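Side-chain contact in beta-lactamase (Klebsiella pneumoniae, PDB 6KBY), which probably hydrolyses the beta-lactam ring of antibiotics as a class C serine enzyme, and is captured here with adenosine monophosphate in its active-site pocket: residues 43-48 and 240-245. Residues are numbered along the deposited sequence; the frame is centred on the assembly and turned at random.
Sequences GKNYIY and YVQANM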
ATOM      1  N   GLY A  43      17.678 -13.675   0.049  1.00 10.13           N
ATOM      2  CA  GLY A  43      17.108 -14.275   1.238  1.00 12.29           C
ATOM      3  C   GLY A  43      17.511 -13.628   2.542  1.00 12.00           C
ATOM      4  O   GLY A  43      17.142 -14.139   3.606  1.00 14.06           O
ATOM      5  N   LYS A  44      18.245 -12.522   2.496  1.00 10.08           N
ATOM      6  CA  LYS A  44      18.747 -11.841   3.679  1.00 10.74           C
ATOM      7  C   LYS A  44      18.010 -10.522   3.850  1.00  9.61           C
ATOM      8  O   LYS A  44      17.635  -9.869   2.869  1.00 10.77           O
ATOM      9  CB  LYS A  44      20.241 -11.535   3.540  1.00 11.54           C
ATOM     10  CG  LYS A  44      21.080 -12.690   3.027  1.00 16.45           C
ATOM     11  CD  LYS A  44      21.031 -13.871   3.968  1.00 17.76           C
ATOM     12  CE  LYS A  44      22.001 -14.959   3.524  1.00 22.11           C
ATOM     13  NZ  LYS A  44      23.402 -14.457   3.451  1.00 27.10           N
ATOM     14  N   ASN A  45      17.822 -10.119   5.103  1.00  9.17           N
ATOM     15  CA  ASN A  45      17.049  -8.933   5.436  1.00  9.35           C
ATOM     16  C   ASN A  45      17.930  -7.934   6.166  1.00 10.36           C
ATOM     17  O   ASN A  45      18.668  -8.303   7.088  1.00 12.36           O
ATOM     18  CB  ASN A  45      15.847  -9.309   6.300  1.00 12.25           C
ATOM     19  CG  ASN A  45      14.853 -10.173   5.551  1.00 11.55           C
ATOM     20  OD1 ASN A  45      14.747 -10.102   4.326  1.00 12.76           O
ATOM     21  ND2 ASN A  45      14.117 -10.993   6.283  1.00 16.40           N
ATOM     22  N   TYR A  46      17.845  -6.673   5.753  1.00  8.38           N
ATOM     23  CA  TYR A  46      18.664  -5.608   6.307  1.00  9.36           C
ATOM     24  C   TYR A  46      17.749  -4.460   6.692  1.00  9.21           C
ATOM     25  O   TYR A  46      16.907  -4.044   5.889  1.00 10.63           O
ATOM     26  CB  TYR A  46      19.660  -5.135   5.254  1.00 11.70           C
ATOM     27  CG  TYR A  46      20.461  -6.260   4.648  1.00 10.49           C
ATOM     28  CD1 TYR A  46      21.523  -6.823   5.338  1.00 13.97           C
ATOM     29  CD2 TYR A  46      20.163  -6.763   3.389  1.00 12.37           C
ATOM     30  CE1 TYR A  46      22.267  -7.858   4.794  1.00 15.07           C
ATOM     31  CE2 TYR A  46      20.907  -7.803   2.834  1.00 13.60           C
ATOM     32  CZ  TYR A  46      21.958  -8.344   3.548  1.00 10.86           C
ATOM     33  OH  TYR A  46      22.722  -9.368   3.031  1.00 12.90           O
ATOM     34  N   ILE A  47      17.896  -3.960   7.912  1.00  8.77           N
ATOM     35  CA  ILE A  47      17.069  -2.872   8.425  1.00  9.14           C
ATOM     36  C   ILE A  47      17.997  -1.744   8.836  1.00  7.99           C
ATOM     37  O   ILE A  47      18.906  -1.959   9.646  1.00  9.50           O
ATOM     38  CB  ILE A  47      16.249  -3.315   9.651  1.00 11.67           C
ATOM     39  CG1 ILE A  47      15.532  -4.648   9.413  1.00 15.64           C
ATOM     40  CG2 ILE A  47      15.296  -2.194  10.077  1.00 13.17           C
ATOM     41  CD1 ILE A  47      14.343  -4.559   8.517  1.00 16.22           C
ATOM     42  N   TYR A  48      17.754  -0.545   8.315  1.00  8.47           N
ATOM     43  CA  TYR A  48      18.569   0.627   8.615  1.00  8.89           C
ATOM     44  C   TYR A  48      17.669   1.717   9.179  1.00  7.61           C
ATOM     45  O   TYR A  48      16.678   2.098   8.546  1.00  8.72           O
ATOM     46  CB  TYR A  48      19.292   1.110   7.356  1.00 10.28           C
ATOM     47  CG  TYR A  48      20.141   0.016   6.744  1.00 11.24           C
ATOM     48  CD1 TYR A  48      21.290  -0.424   7.385  1.00 14.13           C
ATOM     49  CD2 TYR A  48      19.785  -0.600   5.551  1.00 13.57           C
ATOM     50  CE1 TYR A  48      22.068  -1.437   6.852  1.00 15.30           C
ATOM     51  CE2 TYR A  48      20.566  -1.618   5.005  1.00 12.00           C
ATOM     52  CZ  TYR A  48      21.702  -2.025   5.665  1.00 12.94           C
ATOM     53  OH  TYR A  48      22.485  -3.031   5.138  1.00 14.28           O
ATOM     54  N   TYR A 240       5.976  -8.685   4.952  1.00  7.30           N
ATOM     55  CA  TYR A 240       4.884  -8.624   3.980  1.00  7.34           C
ATOM     56  C   TYR A 240       5.420  -8.710   2.558  1.00  7.07           C
ATOM     57  O   TYR A 240       4.845  -9.400   1.706  1.00  7.43           O
ATOM     58  CB  TYR A 240       4.154  -7.305   4.189  1.00  7.69           C
ATOM     59  CG  TYR A 240       2.904  -6.999   3.394  1.00  7.73           C
ATOM     60  CD1 TYR A 240       1.798  -7.844   3.408  1.00  8.26           C
ATOM     61  CD2 TYR A 240       2.796  -5.791   2.722  1.00  7.89           C
ATOM     62  CE1 TYR A 240       0.631  -7.506   2.740  1.00  9.06           C
ATOM     63  CE2 TYR A 240       1.645  -5.443   2.058  1.00  7.82           C
ATOM     64  CZ  TYR A 240       0.565  -6.305   2.069  1.00  7.64           C
ATOM     65  OH  TYR A 240      -0.610  -5.962   1.434  1.00  8.93           O
ATOM     66  N   VAL A 241       6.523  -8.011   2.285  1.00  7.90           N
ATOM     67  CA  VAL A 241       7.143  -8.077   0.964  1.00  7.84           C
ATOM     68  C   VAL A 241       7.644  -9.490   0.674  1.00  7.85           C
ATOM     69  O   VAL A 241       7.412 -10.040  -0.409  1.00  7.83           O
ATOM     70  CB  VAL A 241       8.258  -7.021   0.859  1.00  9.01           C
ATOM     71  CG1 VAL A 241       9.127  -7.259  -0.372  1.00 11.22           C
ATOM     72  CG2 VAL A 241       7.654  -5.621   0.837  1.00  9.94           C
ATOM     73  N   GLN A 242       8.334 -10.104   1.642  1.00  7.89           N
ATOM     74  CA  GLN A 242       8.800 -11.474   1.452  1.00  8.37           C
ATOM     75  C   GLN A 242       7.641 -12.434   1.225  1.00  8.13           C
ATOM     76  O   GLN A 242       7.735 -13.347   0.395  1.00  8.22           O
ATOM     77  CB  GLN A 242       9.637 -11.923   2.649  1.00  9.44           C
ATOM     78  CG  GLN A 242      10.978 -11.239   2.758  1.00  9.89           C
ATOM     79  CD  GLN A 242      11.980 -12.116   3.472  1.00 11.72           C
ATOM     80  OE1 GLN A 242      11.946 -12.239   4.696  1.00 12.73           O
ATOM     81  NE2 GLN A 242      12.855 -12.760   2.709  1.00 13.54           N
ATOM     82  N   ALA A 243       6.556 -12.268   1.981  1.00  8.07           N
ATOM     83  CA  ALA A 243       5.389 -13.126   1.794  1.00  8.73           C
ATOM     84  C   ALA A 243       4.812 -12.959   0.393  1.00  7.68           C
ATOM     85  O   ALA A 243       4.383 -13.934  -0.243  1.00  8.30           O
ATOM     86  CB  ALA A 243       4.335 -12.787   2.849  1.00  9.56           C
ATOM     87  N   ASN A 244       4.790 -11.718  -0.102  1.00  7.60           N
ATOM     88  CA  ASN A 244       4.363 -11.433  -1.465  1.00  7.98           C
ATOM     89  C   ASN A 244       5.290 -12.036  -2.513  1.00  8.14           C
ATOM     90  O   ASN A 244       4.882 -12.156  -3.673  1.00 10.25           O
ATOM     91  CB  ASN A 244       4.203  -9.923  -1.675  1.00  7.48           C
ATOM     92  CG  ASN A 244       2.815  -9.438  -1.306  1.00  7.35           C
ATOM     93  OD1 ASN A 244       1.867  -9.619  -2.074  1.00  7.86           O
ATOM     94  ND2 ASN A 244       2.676  -8.838  -0.121  1.00  7.42           N
ATOM     95  N   MET A 245       6.504 -12.436  -2.139  1.00  8.03           N
ATOM     96  CA  MET A 245       7.409 -13.142  -3.036  1.00  7.87           C
ATOM     97  C   MET A 245       7.516 -14.624  -2.709  1.00  8.84           C
ATOM     98  O   MET A 245       8.409 -15.306  -3.223  1.00 10.58           O
ATOM     99  CB  MET A 245       8.782 -12.469  -3.052  1.00  8.13           C
ATOM    100  CG  MET A 245       8.713 -11.042  -3.572  1.00  8.77           C
ATOM    101  SD  MET A 245      10.316 -10.292  -3.926  1.00  8.22           S
ATOM    102  CE  MET A 245      10.973 -10.043  -2.285  1.00 11.06           C
TER
HETATM  103  O   HOH W   1      14.481 -15.112   3.545  1.00 19.50           O
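At the outer edge of the antiparallel sheet of this class C beta-lactamase, away from the nucleotide pocket, Asn45 on strand 44-50 meets Gln242 near the C-terminal end of helix 234-244, a helix packed against one face of that sheet. Their two amides make the sole direct contact between 43-48 and 240-245, and the modest 107 Å² buried between the segments fits so local a meeting. Asn45 ND2 donates to Gln242 OE1 at 3.0 Å, with an N-H...O angle of 162°, so the bond is nearly straight. On the donor side the acceptor lies close to the amide plane of Asn45; on the acceptor side ND2 stands well above the carbonyl plane of Gln242, off the lone-pair directions. The asymmetry goes with amide planes almost perpendicular to each other, 83° apart, so the two amides do not form a paired, coplanar dimer. Gln242 spans the gap because its CG lies anti to the carbonyl carbon (chi1 -70°) and the chain runs extended beyond it, bringing its amide up to Asn45 from the opposite direction. Asn45 OD1 sits 3.5 Å from Gln242 CD but is hydrogen-bonded to Thr40 OG1 on the adjacent strand 34-41. A second link runs through one water, which accepts from Gln242 NE2 at 3.0 Å and donates to the backbone Gly43 O at 2.8 Å. NE2 also has a weak bond to Gln247. OE1 is thus held by Asn45 and NE2 by the water, which is consistent with the modelled orientation of the amide: one direct hydrogen bond and one water bridge join the start of the strand to the helix end, satisfying both polar atoms of the buried Gln242 amide.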